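Local structure of beta-galactosidase (Marinomonas sp. ef1, 6Y2K) at residues A[108-114]-A[218-222]; A[169-175]-A[187-193]; A[330-335]-A[378-382]; A[607-611]-A[622-626]. The protein hydrolyses terminal beta-galactosyl residues from beta-galactosides as a cold-active GH42 glycosidase that assembles into a hexamer. One frame throughout, in Å; residues are numbered along the deposited sequence.

Interaction 1 of 4, residues A[108-114]-A[218-222]; sequences FASLEYR and QVVAF
The helical layer around the TIM barrel supplies this contact, where Phe108, in the loop before helix 111-128, and Arg114, in its first turn, meet Gln218, Val219 and Phe222 of helix 205-233. The rings of Phe108 and Phe222 form a T-shaped pair: the edge of Phe108 points at the face of Phe222, with centroids 5.2 Å apart and planes at 86°. Val219 CG2 sits over the centre of one face of Phe108, a CH-pi contact 3.6 Å from the ring centroid. Tyr113 CD2 comes to the edge of the Phe222 ring, near its plane, while its hydroxyl bonds to Thr74 O. Beside this apolar core, the extended Arg114 chain carries its guanidinium back to the loop before its own helix, and NE and NH2 both donate to Phe108 O, the NH2 bond being 2.8 Å long. Arg114 NH2 also donates to Gln218 OE1 at 3.0 Å, a bent bond (143° at the hydrogen), the guanidinium and amide planes being 12° apart. Two waters donate to the same OE1, one bridging to Ala109 O, the other to Arg114 NH1. A leucine in place of Arg114 would probably leave Phe108 O without both donors and Gln218 OE1 without its direct link to the facing helix. Tyr106 stacks on Phe222 and meets Phe108 edge-to-face, and helix 154-168 packs against Ala109 and Gln218 through Ala159.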
loop_
_atom_site.group_PDB
_atom_site.type_symbol
_atom_site.label_atom_id
_atom_site.label_comp_id
_atom_site.label_asym_id
_atom_site.label_seq_id
_atom_site.Cartn_x
_atom_site.Cartn_y
_atom_site.Cartn_z
ATOM N N PHE A 108 -36.766 29.879 20.192
ATOM C CA PHE A 108 -37.588 30.769 19.356
ATOM C C PHE A 108 -39.090 30.670 19.684
ATOM O O PHE A 108 -39.861 31.583 19.346
ATOM C CB PHE A 108 -37.397 30.430 17.870
ATOM C CG PHE A 108 -36.050 30.791 17.321
ATOM C CD1 PHE A 108 -35.804 32.076 16.870
ATOM C CD2 PHE A 108 -35.029 29.839 17.221
ATOM C CE1 PHE A 108 -34.571 32.427 16.343
ATOM C CE2 PHE A 108 -33.793 30.184 16.699
ATOM C CZ PHE A 108 -33.565 31.479 16.257
ATOM N N ALA A 109 -39.510 29.566 20.315
ATOM C CA ALA A 109 -40.914 29.370 20.704
ATOM C C ALA A 109 -41.335 30.142 21.954
ATOM O O ALA A 109 -42.535 30.228 22.233
ATOM C CB ALA A 109 -41.217 27.884 20.891
ATOM N N SER A 110 -40.370 30.682 22.706
ATOM C CA SER A 110 -40.656 31.352 23.972
ATOM C C SER A 110 -41.399 32.660 23.748
ATOM O O SER A 110 -40.838 33.608 23.215
ATOM C CB SER A 110 -39.368 31.647 24.741
ATOM O OG SER A 110 -39.649 32.365 25.934
ATOM N N LEU A 111 -42.656 32.709 24.175
ATOM C CA LEU A 111 -43.462 33.923 24.045
ATOM C C LEU A 111 -43.010 35.006 25.037
ATOM O O LEU A 111 -43.046 36.208 24.714
ATOM C CB LEU A 111 -44.942 33.597 24.216
ATOM C CG LEU A 111 -45.501 32.556 23.237
ATOM C CD1 LEU A 111 -46.994 32.365 23.483
ATOM C CD2 LEU A 111 -45.247 32.948 21.781
ATOM N N GLU A 112 -42.556 34.582 26.220
ATOM C CA GLU A 112 -42.010 35.511 27.205
ATOM C C GLU A 112 -40.775 36.235 26.661
ATOM O O GLU A 112 -40.672 37.454 26.787
ATOM C CB GLU A 112 -41.680 34.806 28.531
ATOM C CG GLU A 112 -42.900 34.306 29.308
ATOM C CD GLU A 112 -42.572 33.787 30.709
ATOM O OE1 GLU A 112 -41.473 34.067 31.245
ATOM O OE2 GLU A 112 -43.429 33.100 31.306
ATOM N N TYR A 113 -39.839 35.504 26.046
ATOM C CA TYR A 113 -38.649 36.168 25.498
ATOM C C TYR A 113 -39.008 37.049 24.293
ATOM O O TYR A 113 -38.416 38.104 24.108
ATOM C CB TYR A 113 -37.520 35.183 25.144
ATOM C CG TYR A 113 -36.246 35.894 24.709
ATOM C CD1 TYR A 113 -35.700 36.914 25.491
ATOM C CD2 TYR A 113 -35.606 35.572 23.511
ATOM C CE1 TYR A 113 -34.550 37.589 25.104
ATOM C CE2 TYR A 113 -34.444 36.234 23.116
ATOM C CZ TYR A 113 -33.925 37.244 23.920
ATOM O OH TYR A 113 -32.800 37.914 23.565
ATOM N N ARG A 114 -39.984 36.633 23.491
ATOM C CA ARG A 114 -40.438 37.488 22.385
ATOM C C ARG A 114 -40.940 38.851 22.874
ATOM O O ARG A 114 -40.686 39.861 22.221
ATOM C CB ARG A 114 -41.529 36.825 21.562
ATOM C CG ARG A 114 -40.998 35.814 20.568
ATOM C CD ARG A 114 -42.148 35.278 19.747
ATOM N NE ARG A 114 -41.837 33.997 19.162
ATOM C CZ ARG A 114 -42.687 33.277 18.442
ATOM N NH1 ARG A 114 -43.923 33.713 18.175
ATOM N NH2 ARG A 114 -42.294 32.107 17.973
ATOM N N GLN A 218 -41.151 29.279 13.764
ATOM C CA GLN A 218 -40.886 30.075 14.970
ATOM C C GLN A 218 -39.720 31.053 14.747
ATOM O O GLN A 218 -39.734 32.169 15.291
ATOM C CB GLN A 218 -40.613 29.188 16.200
ATOM C CG GLN A 218 -41.659 28.111 16.527
ATOM C CD GLN A 218 -43.112 28.574 16.399
ATOM O OE1 GLN A 218 -43.539 29.541 17.049
ATOM N NE2 GLN A 218 -43.872 27.891 15.573
ATOM N N VAL A 219 -38.727 30.651 13.946
ATOM C CA VAL A 219 -37.654 31.571 13.542
ATOM C C VAL A 219 -38.237 32.706 12.688
ATOM O O VAL A 219 -37.934 33.864 12.922
ATOM C CB VAL A 219 -36.491 30.865 12.792
ATOM C CG1 VAL A 219 -35.396 31.867 12.422
ATOM C CG2 VAL A 219 -35.904 29.738 13.648
ATOM N N VAL A 220 -39.091 32.353 11.727
ATOM C CA VAL A 220 -39.785 33.339 10.882
ATOM C C VAL A 220 -40.538 34.350 11.750
ATOM O O VAL A 220 -40.368 35.561 11.564
ATOM C CB VAL A 220 -40.747 32.665 9.866
ATOM C CG1 VAL A 220 -41.545 33.699 9.068
ATOM C CG2 VAL A 220 -39.966 31.756 8.919
ATOM N N ALA A 221 -41.326 33.854 12.708
ATOM C CA ALA A 221 -42.131 34.705 13.610
ATOM C C ALA A 221 -41.285 35.596 14.522
ATOM O O ALA A 221 -41.589 36.780 14.697
ATOM C CB ALA A 221 -43.064 33.848 14.456
ATOM N N PHE A 222 -40.233 35.018 15.100
ATOM C CA PHE A 222 -39.273 35.750 15.949
ATOM C C PHE A 222 -38.630 36.912 15.201
ATOM O O PHE A 222 -38.486 38.014 15.746
ATOM C CB PHE A 222 -38.198 34.780 16.451
ATOM C CG PHE A 222 -37.190 35.379 17.403
ATOM C CD1 PHE A 222 -36.036 35.989 16.928
ATOM C CD2 PHE A 222 -37.362 35.269 18.780
ATOM C CE1 PHE A 222 -35.081 36.499 17.800
ATOM C CE2 PHE A 222 -36.416 35.783 19.663
ATOM C CZ PHE A 222 -35.275 36.405 19.172
HETATM O O HOH W 1 -44.429 30.303 19.803
HETATM O O HOH W 2 -45.401 31.463 16.715
#

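Interaction 2 of 4, residues A[169-175]-A[187-193]; sequences GTVEALN and YRSFDEI
The Phe190 ring has Val171 CA over one face and two neighbours at its edge, near the plane: Leu174 CD1, 3.7 Å from Phe190 CE1, and Gly169 O. The other ring, that of Tyr187, takes Ile193 CG1 over the centre of one face, 3.5 Å above the plane. The third flat group, the amide of Asn175, crosses the Tyr187 side chain obliquely and bonds to its backbone at both ends. Asn175 ND2 donates to a lone pair of Tyr187 O at 2.8 Å, with the acceptor in the amide plane, and Asn175 OD1 accepts an almost straight bond (174°) from Tyr187 N. This two-bond grip fixes which way round the amide lies. Val171, its CG1 set between backbone N and carbonyl carbon (chi1 72°), turns both methyls onto the opposing backbone: CG1 is 3.4 Å from Arg188 O, and CG2 reaches Tyr187 O. Leu174 CD1 and Ile193 CD1 meet tip to tip at 3.6 Å. The contact thus folds the loop after helix 171-178 back over that helix, whose N-cap is Thr170. Helix 154-168 packs against Leu174 and Ile193 through Leu164 and Phe190 through Ala165; Arg188 NH1 bonds to Thr45, and the backbone oxygen of Glu192 to Lys79, both of a second subunit.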
loop_
_atom_site.group_PDB
_atom_site.type_symbol
_atom_site.label_atom_id
_atom_site.label_comp_id
_atom_site.label_asym_id
_atom_site.label_seq_id
_atom_site.Cartn_x
_atom_site.Cartn_y
_atom_site.Cartn_z
ATOM N N GLY A 169 -56.524 21.396 11.242
ATOM C CA GLY A 169 -57.894 21.638 11.716
ATOM C C GLY A 169 -58.373 20.635 12.756
ATOM O O GLY A 169 -58.736 21.021 13.867
ATOM N N THR A 170 -58.402 19.355 12.382
ATOM C CA THR A 170 -58.784 18.271 13.273
ATOM C C THR A 170 -57.632 17.281 13.428
ATOM O O THR A 170 -56.808 17.113 12.513
ATOM C CB THR A 170 -60.004 17.510 12.726
ATOM O OG1 THR A 170 -59.658 16.849 11.507
ATOM C CG2 THR A 170 -61.173 18.463 12.462
ATOM N N VAL A 171 -57.572 16.623 14.584
ATOM C CA VAL A 171 -56.590 15.554 14.789
ATOM C C VAL A 171 -56.824 14.357 13.844
ATOM O O VAL A 171 -55.880 13.650 13.481
ATOM C CB VAL A 171 -56.540 15.106 16.263
ATOM C CG1 VAL A 171 -57.791 14.317 16.649
ATOM C CG2 VAL A 171 -55.262 14.317 16.537
ATOM N N GLU A 172 -58.074 14.154 13.428
ATOM C CA GLU A 172 -58.423 13.105 12.468
ATOM C C GLU A 172 -57.663 13.318 11.154
ATOM O O GLU A 172 -57.083 12.372 10.596
ATOM C CB GLU A 172 -59.947 13.072 12.207
ATOM C CG GLU A 172 -60.806 12.475 13.336
ATOM C CD GLU A 172 -60.885 13.308 14.635
ATOM O OE1 GLU A 172 -60.886 14.568 14.580
ATOM O OE2 GLU A 172 -60.937 12.681 15.731
ATOM N N ALA A 173 -57.650 14.564 10.681
ATOM C CA ALA A 173 -56.919 14.931 9.471
ATOM C C ALA A 173 -55.410 14.737 9.619
ATOM O O ALA A 173 -54.748 14.286 8.678
ATOM C CB ALA A 173 -57.225 16.370 9.065
ATOM N N LEU A 174 -54.875 15.070 10.795
ATOM C CA LEU A 174 -53.462 14.842 11.088
ATOM C C LEU A 174 -53.132 13.341 11.077
ATOM O O LEU A 174 -52.112 12.941 10.488
ATOM C CB LEU A 174 -53.081 15.482 12.428
ATOM C CG LEU A 174 -51.636 15.321 12.942
ATOM C CD1 LEU A 174 -51.260 16.484 13.857
ATOM C CD2 LEU A 174 -51.427 13.967 13.633
ATOM N N ASN A 175 -53.975 12.522 11.716
ATOM C CA ASN A 175 -53.744 11.068 11.776
ATOM C C ASN A 175 -53.727 10.449 10.380
ATOM O O ASN A 175 -52.928 9.546 10.106
ATOM C CB ASN A 175 -54.787 10.347 12.648
ATOM C CG ASN A 175 -54.587 10.583 14.139
ATOM O OD1 ASN A 175 -53.448 10.680 14.640
ATOM N ND2 ASN A 175 -55.703 10.638 14.873
ATOM N N TYR A 187 -53.573 9.626 17.563
ATOM C CA TYR A 187 -53.878 10.571 18.644
ATOM C C TYR A 187 -55.370 10.899 18.702
ATOM O O TYR A 187 -56.016 11.083 17.668
ATOM C CB TYR A 187 -53.071 11.865 18.452
ATOM C CG TYR A 187 -51.594 11.577 18.336
ATOM C CD1 TYR A 187 -50.824 11.312 19.471
ATOM C CD2 TYR A 187 -50.973 11.523 17.095
ATOM C CE1 TYR A 187 -49.473 11.026 19.371
ATOM C CE2 TYR A 187 -49.619 11.240 16.987
ATOM C CZ TYR A 187 -48.875 10.985 18.128
ATOM O OH TYR A 187 -47.531 10.688 18.023
ATOM N N ARG A 188 -55.901 10.969 19.922
ATOM C CA ARG A 188 -57.280 11.398 20.164
ATOM C C ARG A 188 -57.454 12.915 20.058
ATOM O O ARG A 188 -58.571 13.402 19.845
ATOM C CB ARG A 188 -57.733 10.972 21.561
ATOM C CG ARG A 188 -57.749 9.472 21.805
ATOM C CD ARG A 188 -58.485 9.153 23.100
ATOM N NE ARG A 188 -57.887 9.832 24.252
ATOM C CZ ARG A 188 -58.476 10.000 25.437
ATOM N NH1 ARG A 188 -59.700 9.530 25.672
ATOM N NH2 ARG A 188 -57.828 10.639 26.408
ATOM N N SER A 189 -56.363 13.656 20.261
ATOM C CA SER A 189 -56.387 15.111 20.256
ATOM C C SER A 189 -54.977 15.649 20.008
ATOM O O SER A 189 -53.987 14.927 20.160
ATOM C CB SER A 189 -56.889 15.628 21.611
ATOM O OG SER A 189 -55.980 15.285 22.664
ATOM N N PHE A 190 -54.879 16.923 19.653
ATOM C CA PHE A 190 -53.567 17.541 19.479
ATOM C C PHE A 190 -52.746 17.515 20.763
ATOM O O PHE A 190 -51.532 17.337 20.688
ATOM C CB PHE A 190 -53.691 18.963 18.946
ATOM C CG PHE A 190 -54.258 19.031 17.554
ATOM C CD1 PHE A 190 -53.534 18.541 16.475
ATOM C CD2 PHE A 190 -55.511 19.587 17.319
ATOM C CE1 PHE A 190 -54.041 18.602 15.184
ATOM C CE2 PHE A 190 -56.026 19.646 16.029
ATOM C CZ PHE A 190 -55.289 19.152 14.961
ATOM N N ASP A 191 -53.399 17.623 21.928
ATOM C CA ASP A 191 -52.699 17.669 23.220
ATOM C C ASP A 191 -52.158 16.309 23.697
ATOM O O ASP A 191 -51.525 16.230 24.745
ATOM C CB ASP A 191 -53.597 18.301 24.297
ATOM C CG ASP A 191 -53.842 19.788 24.054
ATOM O OD1 ASP A 191 -53.107 20.415 23.254
ATOM O OD2 ASP A 191 -54.773 20.333 24.672
ATOM N N GLU A 192 -52.423 15.239 22.938
ATOM C CA GLU A 192 -51.759 13.949 23.163
ATOM C C GLU A 192 -50.393 13.862 22.464
ATOM O O GLU A 192 -49.574 13.007 22.817
ATOM C CB GLU A 192 -52.630 12.776 22.709
ATOM C CG GLU A 192 -53.764 12.438 23.665
ATOM C CD GLU A 192 -54.430 11.103 23.364
ATOM O OE1 GLU A 192 -54.257 10.567 22.242
ATOM O OE2 GLU A 192 -55.135 10.586 24.262
ATOM N N ILE A 193 -50.157 14.725 21.475
ATOM C CA ILE A 193 -48.961 14.651 20.649
ATOM C C ILE A 193 -47.769 15.185 21.451
ATOM O O ILE A 193 -47.864 16.225 22.100
ATOM C CB ILE A 193 -49.126 15.435 19.323
ATOM C CG1 ILE A 193 -50.284 14.844 18.492
ATOM C CG2 ILE A 193 -47.828 15.397 18.529
ATOM C CD1 ILE A 193 -50.676 15.650 17.276
HETATM O O HOH W 3 -58.403 10.718 16.435
HETATM O O HOH W 4 -61.036 12.124 19.046
#

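Interaction 3 of 4, residues A[330-335]-A[378-382]; sequences ADGAVR and AAKEA
A type II turn from Ala330 to Ala333 runs into helix 333-343, with Gly332 at the N-cap position and at positive phi (91°), and this helix start meets the Glu381 carboxylate of helix 377-395. The extended Glu381 side chain, its chi2 at -166°, delivers both oxygens to backbone N-H groups. OE2 accepts from Gly332 N at 2.9 Å, the donor standing above the carboxylate plane. OE1 is met nearly along its C-O axis by Arg335 N, also at 2.9 Å and close to straight (165°), and takes a weak, bent bond from Val334 N. A side chain from another helix thus accepts from the N-H groups of the first turn, and its negative charge would be favoured by the positive end of the helix dipole. Val334 packs beside it, CB lying 3.3 Å from Glu381 OE1, while Val334 CG1 approaches Ala378 CB at 4.2 Å. A glutamine in place of Glu381 would probably leave either Gly332 N or Arg335 N facing an NH2 group that cannot accept its proton. The Arg335 guanidinium turns instead to salt bridges with Glu388 and Asp649. The carboxylate bonds link helix 377-395 to the start of helix 333-343, and the backbones of Arg288 and Ala330 are hydrogen-bonded at the turn. Inward, toward the barrel, Tyr351 of its last strand, 348-352, touches both Val334 and Ala382.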
loop_
_atom_site.group_PDB
_atom_site.type_symbol
_atom_site.label_atom_id
_atom_site.label_comp_id
_atom_site.label_asym_id
_atom_site.label_seq_id
_atom_site.Cartn_x
_atom_site.Cartn_y
_atom_site.Cartn_z
ATOM N N ALA A 330 -3.571 31.378 3.225
ATOM C CA ALA A 330 -2.468 31.657 2.292
ATOM C C ALA A 330 -2.362 33.165 2.105
ATOM O O ALA A 330 -3.370 33.871 2.195
ATOM C CB ALA A 330 -2.707 31.003 0.939
ATOM N N ASP A 331 -1.154 33.652 1.854
ATOM C CA ASP A 331 -0.977 35.057 1.509
ATOM C C ASP A 331 -1.794 35.333 0.242
ATOM O O ASP A 331 -1.727 34.573 -0.725
ATOM C CB ASP A 331 0.511 35.404 1.329
ATOM C CG ASP A 331 1.279 35.487 2.672
ATOM O OD1 ASP A 331 0.666 35.663 3.768
ATOM O OD2 ASP A 331 2.529 35.410 2.629
ATOM N N GLY A 332 -2.615 36.383 0.293
ATOM C CA GLY A 332 -3.560 36.724 -0.779
ATOM C C GLY A 332 -4.966 36.125 -0.670
ATOM O O GLY A 332 -5.868 36.514 -1.432
ATOM N N ALA A 333 -5.178 35.202 0.274
ATOM C CA ALA A 333 -6.481 34.533 0.404
ATOM C C ALA A 333 -7.631 35.473 0.780
ATOM O O ALA A 333 -8.744 35.280 0.313
ATOM C CB ALA A 333 -6.414 33.358 1.375
ATOM N N VAL A 334 -7.372 36.489 1.606
ATOM C CA VAL A 334 -8.442 37.418 1.995
ATOM C C VAL A 334 -8.884 38.240 0.766
ATOM O O VAL A 334 -10.078 38.455 0.551
ATOM C CB VAL A 334 -8.038 38.329 3.178
ATOM C CG1 VAL A 334 -9.142 39.345 3.479
ATOM C CG2 VAL A 334 -7.710 37.480 4.417
ATOM N N ARG A 335 -7.912 38.691 -0.031
ATOM C CA ARG A 335 -8.200 39.328 -1.327
ATOM C C ARG A 335 -8.999 38.392 -2.234
ATOM O O ARG A 335 -9.981 38.809 -2.847
ATOM C CB ARG A 335 -6.901 39.754 -2.013
ATOM C CG ARG A 335 -7.024 40.079 -3.495
ATOM C CD ARG A 335 -5.771 40.785 -3.983
ATOM N NE ARG A 335 -5.852 41.084 -5.410
ATOM C CZ ARG A 335 -5.471 40.268 -6.394
ATOM N NH1 ARG A 335 -4.992 39.049 -6.151
ATOM N NH2 ARG A 335 -5.595 40.677 -7.651
ATOM N N ALA A 378 -4.823 40.895 6.937
ATOM C CA ALA A 378 -6.039 41.315 6.224
ATOM C C ALA A 378 -6.133 42.818 5.950
ATOM O O ALA A 378 -6.800 43.223 4.995
ATOM C CB ALA A 378 -7.290 40.853 6.954
ATOM N N ALA A 379 -5.480 43.637 6.773
ATOM C CA ALA A 379 -5.537 45.087 6.591
ATOM C C ALA A 379 -4.913 45.503 5.257
ATOM O O ALA A 379 -5.489 46.303 4.517
ATOM C CB ALA A 379 -4.872 45.804 7.755
ATOM N N LYS A 380 -3.767 44.910 4.929
ATOM C CA LYS A 380 -3.074 45.195 3.673
ATOM C C LYS A 380 -3.832 44.631 2.464
ATOM O O LYS A 380 -3.923 45.297 1.429
ATOM C CB LYS A 380 -1.651 44.639 3.697
ATOM C CG LYS A 380 -0.729 45.303 4.725
ATOM C CD LYS A 380 -0.778 44.626 6.101
ATOM C CE LYS A 380 0.406 45.042 6.973
ATOM N NZ LYS A 380 0.380 46.477 7.365
ATOM N N GLU A 381 -4.389 43.422 2.602
ATOM C CA GLU A 381 -5.153 42.796 1.508
ATOM C C GLU A 381 -6.453 43.550 1.206
ATOM O O GLU A 381 -6.806 43.730 0.035
ATOM C CB GLU A 381 -5.424 41.305 1.794
ATOM C CG GLU A 381 -4.137 40.483 1.905
ATOM C CD GLU A 381 -4.320 38.964 1.859
ATOM O OE1 GLU A 381 -5.305 38.474 1.279
ATOM O OE2 GLU A 381 -3.440 38.247 2.395
ATOM N N ALA A 382 -7.152 43.985 2.258
ATOM C CA ALA A 382 -8.353 44.815 2.121
ATOM C C ALA A 382 -8.049 46.139 1.413
ATOM O O ALA A 382 -8.783 46.548 0.509
ATOM C CB ALA A 382 -8.981 45.084 3.484
HETATM O O HOH W 5 -4.297 36.145 3.902
#

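Interaction 4 of 4, residues A[607-611]-A[622-626]; sequences PKGVR and FNYSS
Gly609 to Arg611 meet Phe622 to Tyr624 at the open end of a beta hairpin, strands 610-615 and 618-623, which forms one border of a four-stranded antiparallel sheet. The first strand is entered through a type II turn from Pro607 to Val610, and Lys608 brings its carbonyl oxygen to 3.9 Å from Ser625 CB. Gly609 follows at positive phi, close against the other segment, where a side chain would run into Ser625 CB. Its carbonyl oxygen accepts from Tyr624 N at 2.7 Å and also lies at the edge of the Tyr624 ring, in its plane. Val610 forms a non-hydrogen-bonded pair with Asn623, and its CA makes a C-H...O contact of 3.2 Å to Phe622 O. CG2 of Val610 lies on the same face of the sheet as the Asn623 side chain, and Val629 touches both residues. Arg611 and Phe622 make the hydrogen-bonded pair, with Arg611 N to Phe622 O at 3.0 Å and Phe622 N to Arg611 O at 2.9 Å. The Arg611 chain, bent at chi2 (-71°), leads its guanidinium away from the hairpin to a salt bridge with Asp293, while its CG still rests against Tyr624 CE1. On the face that carries Arg611 and Phe622, Phe622 packs against Leu336 and Trp339 of helix 333-343. The Tyr624 hydroxyl bonds to Glu340 of that helix. Asn623 also starts an Asx turn, its OD1 accepting from Ser625 N; the same Asn623 OD1 takes Ser625 OG on an in-plane lone pair at 2.6 Å.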
loop_
_atom_site.group_PDB
_atom_site.type_symbol
_atom_site.label_atom_id
_atom_site.label_comp_id
_atom_site.label_asym_id
_atom_site.label_seq_id
_atom_site.Cartn_x
_atom_site.Cartn_y
_atom_site.Cartn_z
ATOM N N PRO A 607 -8.850 24.277 -15.648
ATOM C CA PRO A 607 -7.780 23.605 -14.901
ATOM C C PRO A 607 -8.175 23.351 -13.447
ATOM O O PRO A 607 -9.068 24.035 -12.925
ATOM C CB PRO A 607 -6.608 24.597 -14.976
ATOM C CG PRO A 607 -6.913 25.506 -16.123
ATOM C CD PRO A 607 -8.401 25.562 -16.224
ATOM N N LYS A 608 -7.524 22.377 -12.812
ATOM C CA LYS A 608 -7.815 22.024 -11.430
ATOM C C LYS A 608 -7.593 23.214 -10.508
ATOM O O LYS A 608 -6.546 23.866 -10.574
ATOM C CB LYS A 608 -6.929 20.877 -10.940
ATOM C CG LYS A 608 -7.246 19.518 -11.544
ATOM C CD LYS A 608 -6.488 18.418 -10.798
ATOM C CE LYS A 608 -6.630 17.069 -11.492
ATOM N NZ LYS A 608 -7.977 16.450 -11.299
ATOM N N GLY A 609 -8.587 23.490 -9.660
ATOM C CA GLY A 609 -8.516 24.593 -8.708
ATOM C C GLY A 609 -8.876 25.965 -9.258
ATOM O O GLY A 609 -8.836 26.947 -8.519
ATOM N N VAL A 610 -9.234 26.041 -10.539
ATOM C CA VAL A 610 -9.570 27.306 -11.193
ATOM C C VAL A 610 -11.089 27.446 -11.304
ATOM O O VAL A 610 -11.808 26.462 -11.482
ATOM C CB VAL A 610 -8.889 27.419 -12.583
ATOM C CG1 VAL A 610 -9.366 28.650 -13.351
ATOM C CG2 VAL A 610 -7.377 27.469 -12.416
ATOM N N ARG A 611 -11.566 28.674 -11.143
ATOM C CA ARG A 611 -12.976 28.998 -11.237
ATOM C C ARG A 611 -13.103 30.328 -11.957
ATOM O O ARG A 611 -12.177 31.142 -11.926
ATOM C CB ARG A 611 -13.600 29.104 -9.843
ATOM C CG ARG A 611 -13.628 27.800 -9.045
ATOM C CD ARG A 611 -14.640 26.840 -9.650
ATOM N NE ARG A 611 -14.855 25.654 -8.836
ATOM C CZ ARG A 611 -14.088 24.562 -8.845
ATOM N NH1 ARG A 611 -12.997 24.477 -9.609
ATOM N NH2 ARG A 611 -14.403 23.543 -8.058
ATOM N N PHE A 622 -10.203 32.956 -10.833
ATOM C CA PHE A 622 -9.675 32.610 -9.508
ATOM C C PHE A 622 -8.852 31.327 -9.560
ATOM O O PHE A 622 -9.217 30.382 -10.255
ATOM C CB PHE A 622 -10.836 32.401 -8.525
ATOM C CG PHE A 622 -11.758 33.576 -8.444
ATOM C CD1 PHE A 622 -11.455 34.647 -7.618
ATOM C CD2 PHE A 622 -12.903 33.636 -9.235
ATOM C CE1 PHE A 622 -12.288 35.752 -7.569
ATOM C CE2 PHE A 622 -13.736 34.735 -9.186
ATOM C CZ PHE A 622 -13.430 35.792 -8.349
ATOM N N ASN A 623 -7.753 31.288 -8.812
ATOM C CA ASN A 623 -6.927 30.086 -8.718
ATOM C C ASN A 623 -6.794 29.709 -7.248
ATOM O O ASN A 623 -6.060 30.352 -6.507
ATOM C CB ASN A 623 -5.549 30.329 -9.349
ATOM C CG ASN A 623 -4.657 29.090 -9.346
ATOM O OD1 ASN A 623 -5.073 27.992 -8.968
ATOM N ND2 ASN A 623 -3.415 29.270 -9.787
ATOM N N TYR A 624 -7.509 28.655 -6.855
ATOM C CA TYR A 624 -7.458 28.097 -5.504
ATOM C C TYR A 624 -6.352 27.039 -5.312
ATOM O O TYR A 624 -6.164 26.560 -4.198
ATOM C CB TYR A 624 -8.827 27.480 -5.134
ATOM C CG TYR A 624 -9.979 28.475 -5.077
ATOM C CD1 TYR A 624 -10.640 28.871 -6.240
ATOM C CD2 TYR A 624 -10.413 29.008 -3.865
ATOM C CE1 TYR A 624 -11.686 29.773 -6.200
ATOM C CE2 TYR A 624 -11.466 29.915 -3.814
ATOM C CZ TYR A 624 -12.098 30.297 -4.990
ATOM O OH TYR A 624 -13.133 31.204 -4.983
ATOM N N SER A 625 -5.640 26.666 -6.382
ATOM C CA SER A 625 -4.551 25.688 -6.308
ATOM C C SER A 625 -3.276 26.345 -5.772
ATOM O O SER A 625 -3.227 27.568 -5.613
ATOM C CB SER A 625 -4.273 25.073 -7.690
ATOM O OG SER A 625 -3.511 25.940 -8.524
ATOM N N SER A 626 -2.255 25.514 -5.532
ATOM C CA SER A 626 -0.955 25.966 -5.020
ATOM C C SER A 626 0.063 26.281 -6.128
ATOM O O SER A 626 1.215 26.592 -5.839
ATOM C CB SER A 626 -0.376 24.910 -4.067
ATOM O OG SER A 626 -0.274 23.651 -4.707
#

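How the interactions relate
From the N terminus, interaction 1 opens first and closes a loop of 103 residues between segments 108-114 and 218-222, joining helices 111-128 and 205-233. Interaction 2 is nested inside that loop, its short return following helix 171-178, and the two are joined through helix 154-168, which packs against both, although their nearest atoms stay about 13 Å apart. Interactions 3 and 4 then follow in series with no crossing. Interaction 3 closes a loop of 42 residues that includes the last barrel strand, 348-352, and interaction 4 closes a hairpin in the C-terminal sheet. Helix 333-343 links this second pair: it begins in interaction 3 and packs on the hairpin of interaction 4, the two centres being about 17 Å apart.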